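Local coordinates for galactitol 1-phosphate 5-dehydrogenase (Escherichia coli, PDB 4UEJ), which catalyses the zinc- and NAD(+)-dependent oxidation of galactitol 1-phosphate to D-tagatose 6-phosphate in the galactitol pathway, at residues P43-N48 / I55-E60; D107-R112 / E119-K124; C83-P88 / F142-T147; P136-A141 / K341-P346; S17-I22 / E27-I32. All coordinates share one frame; numbering follows the deposited sequence.

Interaction 1: residues P43-N48 / I55-E60. With ZN (zinc ion), chain D.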
# COMPACT_ATOMS: atom_id res chain seq x y z
N PRO A 43 5.73 -12.52 -21.70
CA PRO A 43 7.13 -12.07 -21.57
C PRO A 43 8.14 -13.23 -21.60
O PRO A 43 9.28 -13.03 -22.04
CB PRO A 43 7.16 -11.39 -20.19
CG PRO A 43 5.75 -10.99 -19.93
CD PRO A 43 4.91 -12.05 -20.56
N ARG A 44 7.73 -14.41 -21.14
CA ARG A 44 8.64 -15.56 -21.12
C ARG A 44 8.92 -16.05 -22.52
O ARG A 44 10.02 -16.52 -22.82
CB ARG A 44 8.06 -16.70 -20.27
CG ARG A 44 7.86 -16.34 -18.81
CD ARG A 44 7.37 -17.54 -17.98
NE ARG A 44 7.10 -17.15 -16.60
CZ ARG A 44 5.89 -17.03 -16.07
NH1 ARG A 44 4.81 -17.31 -16.79
NH2 ARG A 44 5.77 -16.65 -14.80
N ILE A 45 7.92 -15.94 -23.39
CA ILE A 45 8.02 -16.44 -24.75
C ILE A 45 8.72 -15.43 -25.65
O ILE A 45 9.63 -15.78 -26.41
CB ILE A 45 6.63 -16.77 -25.33
CG1 ILE A 45 5.94 -17.83 -24.46
CG2 ILE A 45 6.75 -17.26 -26.76
CD1 ILE A 45 4.47 -18.01 -24.76
N PHE A 46 8.31 -14.18 -25.56
CA PHE A 46 8.73 -13.21 -26.56
C PHE A 46 9.77 -12.20 -26.09
O PHE A 46 10.46 -11.60 -26.91
CB PHE A 46 7.50 -12.46 -27.09
CG PHE A 46 6.54 -13.35 -27.81
CD1 PHE A 46 6.74 -13.68 -29.14
CD2 PHE A 46 5.44 -13.88 -27.16
CE1 PHE A 46 5.86 -14.51 -29.81
CE2 PHE A 46 4.56 -14.71 -27.82
CZ PHE A 46 4.77 -15.02 -29.15
N LYS A 47 9.88 -12.00 -24.77
CA LYS A 47 10.74 -10.94 -24.24
C LYS A 47 11.93 -11.47 -23.47
O LYS A 47 12.47 -10.79 -22.60
CB LYS A 47 9.96 -9.98 -23.33
CG LYS A 47 8.82 -9.20 -23.98
CD LYS A 47 8.85 -9.27 -25.50
CE LYS A 47 9.33 -8.02 -26.21
NZ LYS A 47 9.54 -8.34 -27.65
N ASN A 48 12.34 -12.70 -23.80
CA ASN A 48 13.43 -13.38 -23.11
C ASN A 48 13.29 -13.26 -21.59
O ASN A 48 14.28 -13.03 -20.88
CB ASN A 48 14.78 -12.83 -23.58
CG ASN A 48 15.09 -13.24 -25.01
OD1 ASN A 48 14.60 -14.25 -25.50
ND2 ASN A 48 15.91 -12.44 -25.69
N ILE A 55 12.67 -23.95 -22.69
CA ILE A 55 11.80 -24.16 -21.54
C ILE A 55 10.43 -24.62 -22.02
O ILE A 55 9.99 -24.25 -23.11
CB ILE A 55 11.67 -22.87 -20.69
CG1 ILE A 55 10.96 -23.14 -19.36
CG2 ILE A 55 10.95 -21.77 -21.47
CD1 ILE A 55 10.99 -21.94 -18.41
N THR A 56 9.77 -25.45 -21.22
CA THR A 56 8.38 -25.78 -21.49
C THR A 56 7.53 -25.11 -20.43
O THR A 56 7.68 -25.37 -19.23
CB THR A 56 8.15 -27.31 -21.51
OG1 THR A 56 8.85 -27.88 -22.62
CG2 THR A 56 6.66 -27.62 -21.65
N LEU A 57 6.64 -24.23 -20.86
CA LEU A 57 5.82 -23.46 -19.93
C LEU A 57 4.51 -24.19 -19.59
O LEU A 57 4.30 -25.33 -20.00
CB LEU A 57 5.53 -22.07 -20.51
CG LEU A 57 6.75 -21.21 -20.84
CD1 LEU A 57 6.34 -19.91 -21.55
CD2 LEU A 57 7.55 -20.91 -19.59
N GLY A 58 3.65 -23.51 -18.85
CA GLY A 58 2.33 -24.05 -18.54
C GLY A 58 2.10 -24.31 -17.06
O GLY A 58 2.56 -25.33 -16.53
N HIS A 59 1.37 -23.42 -16.39
CA HIS A 59 1.06 -23.61 -14.97
C HIS A 59 -0.43 -23.53 -14.66
O HIS A 59 -0.83 -23.39 -13.50
CB HIS A 59 1.82 -22.60 -14.11
CG HIS A 59 1.51 -21.17 -14.42
ND1 HIS A 59 2.15 -20.47 -15.42
CD2 HIS A 59 0.67 -20.29 -13.82
CE1 HIS A 59 1.70 -19.22 -15.44
NE2 HIS A 59 0.80 -19.09 -14.48
N GLU A 60 -1.25 -23.62 -15.70
CA GLU A 60 -2.70 -23.52 -15.59
C GLU A 60 -3.27 -24.73 -16.29
O GLU A 60 -3.69 -24.63 -17.44
CB GLU A 60 -3.23 -22.25 -16.26
CG GLU A 60 -2.67 -20.94 -15.75
CD GLU A 60 -3.23 -19.75 -16.53
OE1 GLU A 60 -3.76 -19.97 -17.64
OE2 GLU A 60 -3.17 -18.60 -16.03
ZN ZN D . -0.33 -17.44 -13.89
O HOH W 1 -2.29 -17.87 -13.75
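The guanidinium of Arg44 and the imidazole of His59 stand almost perpendicular, their planes 88° apart, with NH1 of Arg44 coming obliquely to CE1 of His59 at 3.9 Å. Phe108 makes an edge-to-face ring contact with the same imidazole. At the far end of the imidazole, His59 NE2 binds the zinc ion at 2.1 Å, and His59 CG lies between the backbone N and the carbonyl carbon (chi1 60°), a rotamer that aims the ring at the metal. This zinc site corresponds to the catalytic one of the medium-chain alcohol dehydrogenase family, and Cys38 is a second protein ligand. A zinc-bound water, 2.0 Å from the metal, donates a hydrogen bond of 2.6 Å to Glu60 OE2. The positive end of Arg44 is held by a salt bridge to Asp41. Its extended aliphatic part suits a different neighbour: CD packs on Leu57 CD2 at 3.7 Å. Leucine fits here because its two methyls diverge, and the other one, CD1, meets Ile45 CG1 at 3.6 Å on helix 41-46.

Interaction 2: residues D107-R112 / E119-K124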
# COMPACT_ATOMS: atom_id res chain seq x y z
N ASP A 107 9.97 -23.97 -5.90
CA ASP A 107 9.96 -24.35 -7.31
C ASP A 107 8.65 -23.86 -7.90
O ASP A 107 7.69 -23.57 -7.18
CB ASP A 107 10.10 -25.86 -7.49
CG ASP A 107 10.75 -26.23 -8.80
OD1 ASP A 107 10.88 -25.36 -9.70
OD2 ASP A 107 11.15 -27.41 -8.94
N PHE A 108 8.59 -23.75 -9.22
CA PHE A 108 7.35 -23.34 -9.83
C PHE A 108 7.19 -24.03 -11.18
O PHE A 108 8.01 -23.84 -12.08
CB PHE A 108 7.27 -21.83 -9.99
CG PHE A 108 5.89 -21.34 -10.28
CD1 PHE A 108 5.41 -21.30 -11.57
CD2 PHE A 108 5.06 -20.95 -9.24
CE1 PHE A 108 4.12 -20.87 -11.82
CE2 PHE A 108 3.80 -20.54 -9.49
CZ PHE A 108 3.32 -20.48 -10.78
N ILE A 109 6.15 -24.84 -11.28
CA ILE A 109 5.90 -25.60 -12.49
C ILE A 109 5.53 -24.63 -13.62
O ILE A 109 4.58 -23.86 -13.51
CB ILE A 109 4.78 -26.63 -12.24
CG1 ILE A 109 5.30 -27.70 -11.28
CG2 ILE A 109 4.27 -27.23 -13.55
CD1 ILE A 109 4.20 -28.41 -10.53
N GLY A 110 6.32 -24.65 -14.69
CA GLY A 110 6.08 -23.77 -15.82
C GLY A 110 6.83 -22.46 -15.76
O GLY A 110 6.58 -21.55 -16.55
N SER A 111 7.77 -22.34 -14.82
CA SER A 111 8.59 -21.14 -14.73
C SER A 111 10.00 -21.48 -14.25
O SER A 111 10.98 -21.18 -14.93
CB SER A 111 7.94 -20.11 -13.79
OG SER A 111 8.73 -18.93 -13.71
N ARG A 112 10.09 -22.12 -13.09
CA ARG A 112 11.40 -22.51 -12.56
C ARG A 112 11.77 -23.95 -12.93
O ARG A 112 12.93 -24.34 -12.86
CB ARG A 112 11.43 -22.31 -11.04
CG ARG A 112 11.26 -20.86 -10.62
CD ARG A 112 11.41 -20.66 -9.12
NE ARG A 112 11.20 -19.26 -8.76
CZ ARG A 112 11.45 -18.74 -7.56
NH1 ARG A 112 11.92 -19.51 -6.59
NH2 ARG A 112 11.23 -17.46 -7.33
N GLU A 119 2.13 -33.62 -22.95
CA GLU A 119 1.14 -34.68 -22.82
C GLU A 119 1.12 -35.28 -21.42
O GLU A 119 0.07 -35.65 -20.90
CB GLU A 119 1.39 -35.79 -23.83
CG GLU A 119 1.10 -35.41 -25.25
CD GLU A 119 1.30 -36.58 -26.18
OE1 GLU A 119 0.46 -37.51 -26.16
OE2 GLU A 119 2.31 -36.58 -26.92
N TYR A 120 2.31 -35.38 -20.82
CA TYR A 120 2.44 -35.89 -19.46
C TYR A 120 3.40 -35.05 -18.66
O TYR A 120 4.32 -34.43 -19.20
CB TYR A 120 2.94 -37.34 -19.46
CG TYR A 120 2.04 -38.33 -20.14
CD1 TYR A 120 2.11 -38.52 -21.51
CD2 TYR A 120 1.14 -39.10 -19.41
CE1 TYR A 120 1.29 -39.44 -22.15
CE2 TYR A 120 0.31 -40.03 -20.05
CZ TYR A 120 0.40 -40.20 -21.42
OH TYR A 120 -0.41 -41.11 -22.07
N ILE A 121 3.20 -35.02 -17.35
CA ILE A 121 4.16 -34.38 -16.47
C ILE A 121 4.25 -35.14 -15.15
O ILE A 121 3.28 -35.73 -14.69
CB ILE A 121 3.77 -32.90 -16.23
CG1 ILE A 121 4.91 -32.15 -15.53
CG2 ILE A 121 2.43 -32.80 -15.47
CD1 ILE A 121 4.65 -30.65 -15.35
N VAL A 122 5.44 -35.16 -14.55
CA VAL A 122 5.60 -35.71 -13.22
C VAL A 122 5.78 -34.56 -12.23
O VAL A 122 6.58 -33.67 -12.45
CB VAL A 122 6.80 -36.68 -13.15
CG1 VAL A 122 7.12 -37.03 -11.71
CG2 VAL A 122 6.49 -37.94 -13.96
N VAL A 123 5.00 -34.58 -11.15
CA VAL A 123 5.05 -33.54 -10.12
C VAL A 123 4.88 -34.15 -8.73
O VAL A 123 4.54 -35.33 -8.61
CB VAL A 123 3.95 -32.46 -10.32
CG1 VAL A 123 4.05 -31.82 -11.70
CG2 VAL A 123 2.57 -33.05 -10.11
N LYS A 124 5.09 -33.35 -7.69
CA LYS A 124 4.83 -33.83 -6.33
C LYS A 124 3.34 -33.95 -6.07
O LYS A 124 2.54 -33.23 -6.67
CB LYS A 124 5.45 -32.89 -5.29
CG LYS A 124 6.92 -32.59 -5.50
CD LYS A 124 7.74 -33.84 -5.63
CE LYS A 124 9.20 -33.47 -5.85
NZ LYS A 124 10.08 -34.64 -6.06
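With CG1 beside the backbone N and CG2 anti to it (chi1 -68°), Ile109 spreads its two branches toward different residues of strand 120-124. Both segments belong to the GroES-like domain of the zinc-containing alcohol dehydrogenases, and the contact lays the turn that follows strand 107-108 against the inward-facing side chains of a strand in the large mixed sheet. The longer branch of Ile109 ends in CD1, which meets Val123 CG1 at 3.6 Å, the two side chains crossing at about a right angle. Ile121 sends its own CD1 to the shorter branch, Ile109 CG2, at 3.9 Å. Isoleucine and valine suit these buried places, since each offers apolar branches on more than one side and has no polar side-chain atom. Phe61 of strand 60-68 touches both isoleucines. Just beyond Ile109 the chain bends at Gly110, whose phi of 92° would press a side chain against the preceding carbonyl oxygen. The turn is closed by Phe108 O, which accepts from Ser111 N at 3.1 Å and from Arg112 N at 2.9 Å.

Interaction 3: residues C83-P88 / F142-T147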
# COMPACT_ATOMS: atom_id res chain seq x y z
N CYS A 83 -3.31 -28.66 -11.52
CA CYS A 83 -1.97 -28.44 -11.01
C CYS A 83 -1.92 -27.28 -10.01
O CYS A 83 -2.50 -26.23 -10.25
CB CYS A 83 -1.01 -28.17 -12.15
SG CYS A 83 0.66 -27.81 -11.64
N VAL A 84 -1.21 -27.51 -8.90
CA VAL A 84 -0.84 -26.48 -7.95
C VAL A 84 0.63 -26.21 -8.22
O VAL A 84 1.49 -26.98 -7.80
CB VAL A 84 -1.05 -26.93 -6.50
CG1 VAL A 84 -0.71 -25.81 -5.51
CG2 VAL A 84 -2.48 -27.40 -6.30
N PRO A 85 0.93 -25.15 -8.99
CA PRO A 85 2.26 -25.12 -9.62
C PRO A 85 3.41 -24.72 -8.70
O PRO A 85 4.55 -25.06 -9.00
CB PRO A 85 2.09 -24.10 -10.75
CG PRO A 85 0.93 -23.22 -10.30
CD PRO A 85 0.00 -24.16 -9.57
N LEU A 86 3.12 -24.01 -7.62
CA LEU A 86 4.15 -23.61 -6.66
C LEU A 86 4.54 -24.77 -5.77
O LEU A 86 3.67 -25.46 -5.26
CB LEU A 86 3.67 -22.44 -5.78
CG LEU A 86 4.62 -22.12 -4.61
CD1 LEU A 86 5.76 -21.43 -5.20
CD2 LEU A 86 3.99 -21.28 -3.54
N LEU A 87 5.84 -24.97 -5.57
CA LEU A 87 6.28 -25.93 -4.57
C LEU A 87 7.15 -25.22 -3.55
O LEU A 87 8.34 -25.02 -3.77
CB LEU A 87 7.04 -27.09 -5.20
CG LEU A 87 7.40 -28.24 -4.25
CD1 LEU A 87 6.15 -28.97 -3.77
CD2 LEU A 87 8.41 -29.21 -4.87
N PRO A 88 6.55 -24.82 -2.42
CA PRO A 88 7.35 -24.25 -1.33
C PRO A 88 8.20 -25.33 -0.66
O PRO A 88 7.95 -26.53 -0.86
CB PRO A 88 6.31 -23.68 -0.37
CG PRO A 88 5.05 -24.35 -0.69
CD PRO A 88 5.12 -24.89 -2.09
N PHE A 142 -8.75 -23.77 -15.16
CA PHE A 142 -9.04 -22.39 -14.78
C PHE A 142 -8.95 -22.17 -13.29
O PHE A 142 -9.03 -21.03 -12.83
CB PHE A 142 -10.42 -21.97 -15.28
CG PHE A 142 -10.46 -21.66 -16.75
CD1 PHE A 142 -10.67 -22.67 -17.66
CD2 PHE A 142 -10.25 -20.37 -17.21
CE1 PHE A 142 -10.71 -22.40 -19.02
CE2 PHE A 142 -10.28 -20.09 -18.57
CZ PHE A 142 -10.51 -21.12 -19.48
N ILE A 143 -8.76 -23.25 -12.53
CA ILE A 143 -8.73 -23.10 -11.08
C ILE A 143 -7.59 -22.21 -10.61
O ILE A 143 -7.79 -21.32 -9.78
CB ILE A 143 -8.64 -24.45 -10.38
CG1 ILE A 143 -9.94 -25.22 -10.63
CG2 ILE A 143 -8.42 -24.28 -8.88
CD1 ILE A 143 -10.05 -26.44 -9.77
N GLU A 144 -6.39 -22.45 -11.13
CA GLU A 144 -5.24 -21.64 -10.76
C GLU A 144 -5.46 -20.14 -11.07
O GLU A 144 -5.27 -19.30 -10.17
CB GLU A 144 -3.98 -22.21 -11.44
CG GLU A 144 -2.67 -21.79 -10.80
CD GLU A 144 -2.17 -20.46 -11.29
OE1 GLU A 144 -2.77 -19.92 -12.25
OE2 GLU A 144 -1.19 -19.95 -10.71
N PRO A 145 -5.90 -19.79 -12.30
CA PRO A 145 -6.12 -18.35 -12.50
C PRO A 145 -7.29 -17.76 -11.67
O PRO A 145 -7.21 -16.57 -11.30
CB PRO A 145 -6.38 -18.24 -14.02
CG PRO A 145 -6.66 -19.62 -14.49
CD PRO A 145 -5.87 -20.51 -13.58
N ILE A 146 -8.30 -18.56 -11.34
CA ILE A 146 -9.35 -18.09 -10.42
C ILE A 146 -8.74 -17.72 -9.08
O ILE A 146 -9.04 -16.67 -8.51
CB ILE A 146 -10.42 -19.15 -10.21
CG1 ILE A 146 -11.22 -19.32 -11.50
CG2 ILE A 146 -11.40 -18.72 -9.10
CD1 ILE A 146 -12.04 -20.56 -11.48
N THR A 147 -7.86 -18.58 -8.58
CA THR A 147 -7.32 -18.34 -7.25
C THR A 147 -6.45 -17.09 -7.17
O THR A 147 -6.24 -16.60 -6.08
CB THR A 147 -6.49 -19.52 -6.71
OG1 THR A 147 -5.33 -19.74 -7.53
CG2 THR A 147 -7.36 -20.79 -6.64
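Pro85 lays the CG-CD side of its ring against the aliphatic part of Glu144, with CD 3.8 Å from Glu144 CG. Pro85 CG is 3.9 Å from both CG and OE2 of Glu144. A rigid, apolar ring suits this place: it borders the carboxylate without offering it a hydrogen-bond donor. In Glu144, CG lies anti to the backbone N (chi1 -160°), and the chain then bends at chi2 (-85°), turning the carboxylate off the extended path. Two residues before Pro85, the carbonyl O of Cys83 comes within a loose 4.4 Å of Glu144 CB.

Further out, Glu144 sits in the first turn of helix 143-155, where its carbonyl O accepts a 2.7 Å bond from Thr147 OG1. Asn289 joins the two residues at their polar ends, with a bond to the threonine hydroxyl and a weak one to Glu144 OE2. Trp299 of helix 297-307 also packs on Glu144, while Pro85 is tied by a backbone bond to Ile109 and touched by Tyr290. The contact thus joins the GroES-like domain to the helix leading toward the nucleotide-binding domain. Glu144 is assigned by similarity as a ligand of the catalytic zinc. In this structure the nearest atom of its carboxylate is about 4 Å from the zinc, too far to coordinate it, consistent with a residue that stands by the metal rather than binding it in this state, bordered by a proline that gives it no donor.

Interaction 4: residues P136-A141 / K341-P346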
# COMPACT_ATOMS: atom_id res chain seq x y z
N PRO A 136 -16.23 -30.90 -15.49
CA PRO A 136 -15.60 -31.10 -16.80
C PRO A 136 -14.11 -30.81 -16.67
O PRO A 136 -13.75 -29.77 -16.10
CB PRO A 136 -16.32 -30.09 -17.70
CG PRO A 136 -17.65 -29.86 -17.02
CD PRO A 136 -17.32 -29.91 -15.55
N ILE A 137 -13.28 -31.73 -17.14
CA ILE A 137 -11.86 -31.69 -16.86
C ILE A 137 -11.22 -30.41 -17.40
O ILE A 137 -10.33 -29.85 -16.77
CB ILE A 137 -11.13 -32.93 -17.44
CG1 ILE A 137 -9.69 -32.99 -16.95
CG2 ILE A 137 -11.21 -32.98 -18.96
CD1 ILE A 137 -9.57 -33.12 -15.46
N GLU A 138 -11.73 -29.93 -18.53
CA GLU A 138 -11.24 -28.69 -19.13
C GLU A 138 -11.36 -27.53 -18.15
O GLU A 138 -10.48 -26.66 -18.12
CB GLU A 138 -12.00 -28.37 -20.42
CG GLU A 138 -11.59 -27.05 -21.06
CD GLU A 138 -12.33 -26.77 -22.36
OE1 GLU A 138 -12.14 -27.54 -23.34
OE2 GLU A 138 -13.10 -25.78 -22.42
N ASP A 139 -12.42 -27.52 -17.35
CA ASP A 139 -12.63 -26.42 -16.39
C ASP A 139 -11.52 -26.36 -15.36
O ASP A 139 -11.31 -25.32 -14.73
CB ASP A 139 -13.96 -26.56 -15.64
CG ASP A 139 -15.17 -26.44 -16.55
OD1 ASP A 139 -14.99 -26.32 -17.78
OD2 ASP A 139 -16.30 -26.48 -16.01
N GLY A 140 -10.85 -27.48 -15.15
CA GLY A 140 -9.83 -27.56 -14.12
C GLY A 140 -8.65 -26.67 -14.41
O GLY A 140 -7.94 -26.24 -13.49
N ALA A 141 -8.42 -26.38 -15.69
CA ALA A 141 -7.32 -25.51 -16.08
C ALA A 141 -7.55 -24.07 -15.66
O ALA A 141 -6.65 -23.23 -15.77
CB ALA A 141 -7.09 -25.57 -17.58
N LYS A 341 -8.36 -16.63 -23.49
CA LYS A 341 -7.62 -17.80 -23.03
C LYS A 341 -7.33 -18.74 -24.19
O LYS A 341 -8.24 -19.23 -24.86
CB LYS A 341 -8.39 -18.55 -21.93
CG LYS A 341 -7.66 -19.78 -21.41
CD LYS A 341 -6.28 -19.44 -20.83
CE LYS A 341 -6.41 -18.47 -19.65
NZ LYS A 341 -5.12 -18.22 -18.95
N VAL A 342 -6.04 -18.96 -24.43
CA VAL A 342 -5.61 -19.94 -25.41
C VAL A 342 -5.34 -21.26 -24.69
O VAL A 342 -4.45 -21.33 -23.84
CB VAL A 342 -4.36 -19.46 -26.15
CG1 VAL A 342 -3.87 -20.52 -27.13
CG2 VAL A 342 -4.65 -18.14 -26.86
N LEU A 343 -6.11 -22.29 -25.02
CA LEU A 343 -5.94 -23.58 -24.37
C LEU A 343 -5.23 -24.59 -25.25
O LEU A 343 -5.56 -24.73 -26.43
CB LEU A 343 -7.29 -24.16 -23.95
CG LEU A 343 -8.05 -23.48 -22.83
CD1 LEU A 343 -9.42 -24.14 -22.68
CD2 LEU A 343 -7.24 -23.57 -21.54
N LEU A 344 -4.27 -25.28 -24.67
CA LEU A 344 -3.73 -26.49 -25.28
C LEU A 344 -4.58 -27.67 -24.84
O LEU A 344 -4.78 -27.89 -23.64
CB LEU A 344 -2.27 -26.69 -24.89
CG LEU A 344 -1.65 -28.04 -25.28
CD1 LEU A 344 -1.49 -28.17 -26.79
CD2 LEU A 344 -0.31 -28.20 -24.61
N ILE A 345 -5.10 -28.40 -25.82
CA ILE A 345 -5.88 -29.60 -25.57
C ILE A 345 -5.19 -30.79 -26.25
O ILE A 345 -5.42 -31.05 -27.43
CB ILE A 345 -7.34 -29.45 -26.10
CG1 ILE A 345 -8.01 -28.19 -25.52
CG2 ILE A 345 -8.17 -30.70 -25.82
CD1 ILE A 345 -8.06 -28.15 -24.00
N PRO A 346 -4.32 -31.50 -25.50
CA PRO A 346 -3.53 -32.62 -26.04
C PRO A 346 -4.35 -33.70 -26.74
O PRO A 346 -5.51 -33.92 -26.37
CB PRO A 346 -2.84 -33.18 -24.79
CG PRO A 346 -2.72 -32.00 -23.87
CD PRO A 346 -3.99 -31.23 -24.08
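Glu138 lies with its chain against Leu343, the carboxyl carbon CD coming within 3.9 Å of Leu343 CD1 and CG within 4.0 Å. This is the closer part of the contact. The chain is fully extended, with CG anti to the backbone N (chi1 177°), a shape that carries the carboxylate past the leucine methyl to Arg320, with which OE2 forms a salt bridge. A long acidic residue is apt here, its methylenes serving the apolar neighbour and its carboxylate the arginine. Leu343 belongs to strand 341-344, near the C terminus. That strand returns after the nucleotide-binding domain to pair with strand 27-36 of the catalytic domain's mixed sheet, so the contact brings together two segments 200 residues apart in sequence. Replacing Glu138, an alanine would probably leave Arg320 without this carboxylate and open a gap beside the Leu343 methyl. Packing is slacker elsewhere. Ala141 CB stands 4.4 Å from Leu343 CD2, a small residue facing the other methyl in buried surroundings. Toward the partly exposed side, Ile345 crosses Glu138 at about a right angle; Ile345 CD1 is 4.2 Å from Glu138 OE1, and the Ile345 side chain also touches Ser34 of strand 27-36.

Interaction 5: residues S17-I22 / E27-I32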
# COMPACT_ATOMS: atom_id res chain seq x y z
N SER A 17 9.72 -36.10 -26.92
CA SER A 17 10.60 -36.61 -25.88
C SER A 17 9.97 -37.79 -25.16
O SER A 17 8.80 -38.13 -25.40
CB SER A 17 10.96 -35.52 -24.88
OG SER A 17 9.81 -35.11 -24.16
N VAL A 18 10.73 -38.41 -24.27
CA VAL A 18 10.24 -39.57 -23.54
C VAL A 18 9.27 -39.15 -22.44
O VAL A 18 9.40 -38.06 -21.86
CB VAL A 18 11.43 -40.40 -22.94
CG1 VAL A 18 12.10 -39.64 -21.81
CG2 VAL A 18 10.96 -41.77 -22.48
N ILE A 19 8.27 -39.99 -22.18
CA ILE A 19 7.39 -39.80 -21.03
C ILE A 19 8.23 -39.77 -19.76
O ILE A 19 9.05 -40.67 -19.55
CB ILE A 19 6.35 -40.93 -20.90
CG1 ILE A 19 5.77 -41.29 -22.27
CG2 ILE A 19 5.26 -40.54 -19.92
CD1 ILE A 19 4.75 -40.33 -22.76
N PRO A 20 8.04 -38.75 -18.91
CA PRO A 20 8.79 -38.71 -17.66
C PRO A 20 8.36 -39.82 -16.70
O PRO A 20 7.18 -40.18 -16.68
CB PRO A 20 8.45 -37.33 -17.09
CG PRO A 20 7.15 -36.96 -17.73
CD PRO A 20 7.21 -37.55 -19.10
N GLU A 21 9.30 -40.35 -15.93
CA GLU A 21 8.98 -41.42 -14.99
C GLU A 21 8.89 -40.89 -13.57
O GLU A 21 9.48 -39.87 -13.24
CB GLU A 21 10.03 -42.53 -15.08
CG GLU A 21 10.10 -43.22 -16.44
CD GLU A 21 8.82 -43.94 -16.82
OE1 GLU A 21 8.10 -44.42 -15.91
OE2 GLU A 21 8.52 -44.04 -18.02
N ILE A 22 8.12 -41.58 -12.75
CA ILE A 22 8.04 -41.27 -11.33
C ILE A 22 9.35 -41.69 -10.69
O ILE A 22 9.78 -42.84 -10.85
CB ILE A 22 6.86 -41.97 -10.65
CG1 ILE A 22 5.54 -41.38 -11.17
CG2 ILE A 22 6.95 -41.85 -9.14
CD1 ILE A 22 4.32 -42.10 -10.66
N GLU A 27 5.65 -38.59 -5.63
CA GLU A 27 5.31 -37.99 -6.91
C GLU A 27 4.11 -38.66 -7.58
O GLU A 27 3.75 -39.78 -7.24
CB GLU A 27 6.50 -38.03 -7.87
CG GLU A 27 7.61 -37.11 -7.47
CD GLU A 27 8.81 -37.20 -8.40
OE1 GLU A 27 8.99 -38.25 -9.05
OE2 GLU A 27 9.56 -36.21 -8.48
N VAL A 28 3.49 -37.94 -8.51
CA VAL A 28 2.45 -38.51 -9.37
C VAL A 28 2.74 -38.13 -10.81
O VAL A 28 3.47 -37.18 -11.07
CB VAL A 28 1.04 -38.00 -9.00
CG1 VAL A 28 0.70 -38.32 -7.56
CG2 VAL A 28 0.95 -36.50 -9.25
N ARG A 29 2.17 -38.88 -11.75
CA ARG A 29 2.24 -38.47 -13.14
C ARG A 29 0.85 -38.09 -13.62
O ARG A 29 -0.12 -38.81 -13.37
CB ARG A 29 2.82 -39.57 -14.05
CG ARG A 29 2.97 -39.12 -15.49
CD ARG A 29 3.89 -40.01 -16.31
NE ARG A 29 3.45 -41.40 -16.34
CZ ARG A 29 4.19 -42.42 -15.92
NH1 ARG A 29 5.40 -42.21 -15.43
NH2 ARG A 29 3.71 -43.66 -15.98
N VAL A 30 0.77 -36.97 -14.31
CA VAL A 30 -0.50 -36.49 -14.82
C VAL A 30 -0.56 -36.54 -16.34
O VAL A 30 0.33 -36.04 -17.01
CB VAL A 30 -0.78 -35.05 -14.36
CG1 VAL A 30 -2.14 -34.59 -14.85
CG2 VAL A 30 -0.69 -34.94 -12.84
N LYS A 31 -1.61 -37.15 -16.87
CA LYS A 31 -1.87 -37.04 -18.29
C LYS A 31 -2.69 -35.77 -18.51
O LYS A 31 -3.82 -35.67 -18.03
CB LYS A 31 -2.61 -38.27 -18.81
CG LYS A 31 -2.89 -38.24 -20.29
CD LYS A 31 -3.59 -39.53 -20.73
CE LYS A 31 -4.26 -39.36 -22.08
NZ LYS A 31 -4.95 -40.61 -22.51
N ILE A 32 -2.10 -34.80 -19.19
CA ILE A 32 -2.67 -33.46 -19.26
C ILE A 32 -3.82 -33.38 -20.27
O ILE A 32 -3.70 -33.80 -21.42
CB ILE A 32 -1.57 -32.44 -19.60
CG1 ILE A 32 -0.56 -32.41 -18.45
CG2 ILE A 32 -2.16 -31.06 -19.81
CD1 ILE A 32 0.64 -31.54 -18.70
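Pro20 O receives a hydrogen bond of 3.0 Å from Arg29 NH1, lying in the carbonyl plane on a lone pair. The N-H...O angle is only 132°, and the oxygen sits 33° out of the guanidinium plane. Arg29 runs with CG anti to its backbone N and then bends at chi3 (58°), which turns NH1 toward Pro20 O. The same NH1 forms a longer salt bridge of 3.5 Å with Glu21 OE1. Arginine suits this place because its several N-H groups serve different directions: NE pairs with Asp66 on the neighbouring strand 60-68. Arg29 CD also meets Ile19 CG2 at 3.9 Å, the side chains crossing at about a right angle. With a leucine here, Pro20 O and Glu21 would be likely to lose their shared donor, and Asp66 its charge partner. At the other end, Ile22 CG2 lies 4.1 Å from Glu27 CB, while the glutamate pairs with Lys124. The arrangement is a loop after strand 11-16 packed along the start of strand 27-36, in the mixed sheet of the GroES-like catalytic domain.

Along the chain interaction 5 closes first, then interaction 1; interaction 2 is nested inside the loop closed by interaction 3, and interaction 4 crosses interaction 3. Strand 27-36 joins three of them: it pairs with strand 120-124 of interaction 2 and with strand 341-344 of interaction 4, and itself carries interaction 5, whose centre is about 10 Å from that of interaction 2. Interactions 2 and 3 share the small sheet of strands 86-87 and 107-108, their centres about 11 Å apart. Interactions 1 and 3 meet near the catalytic zinc, and Glu60 ties interaction 1 to Lys341 of interaction 4. The metal site is thereby embedded in contacts that draw in the chain's C-terminal strand.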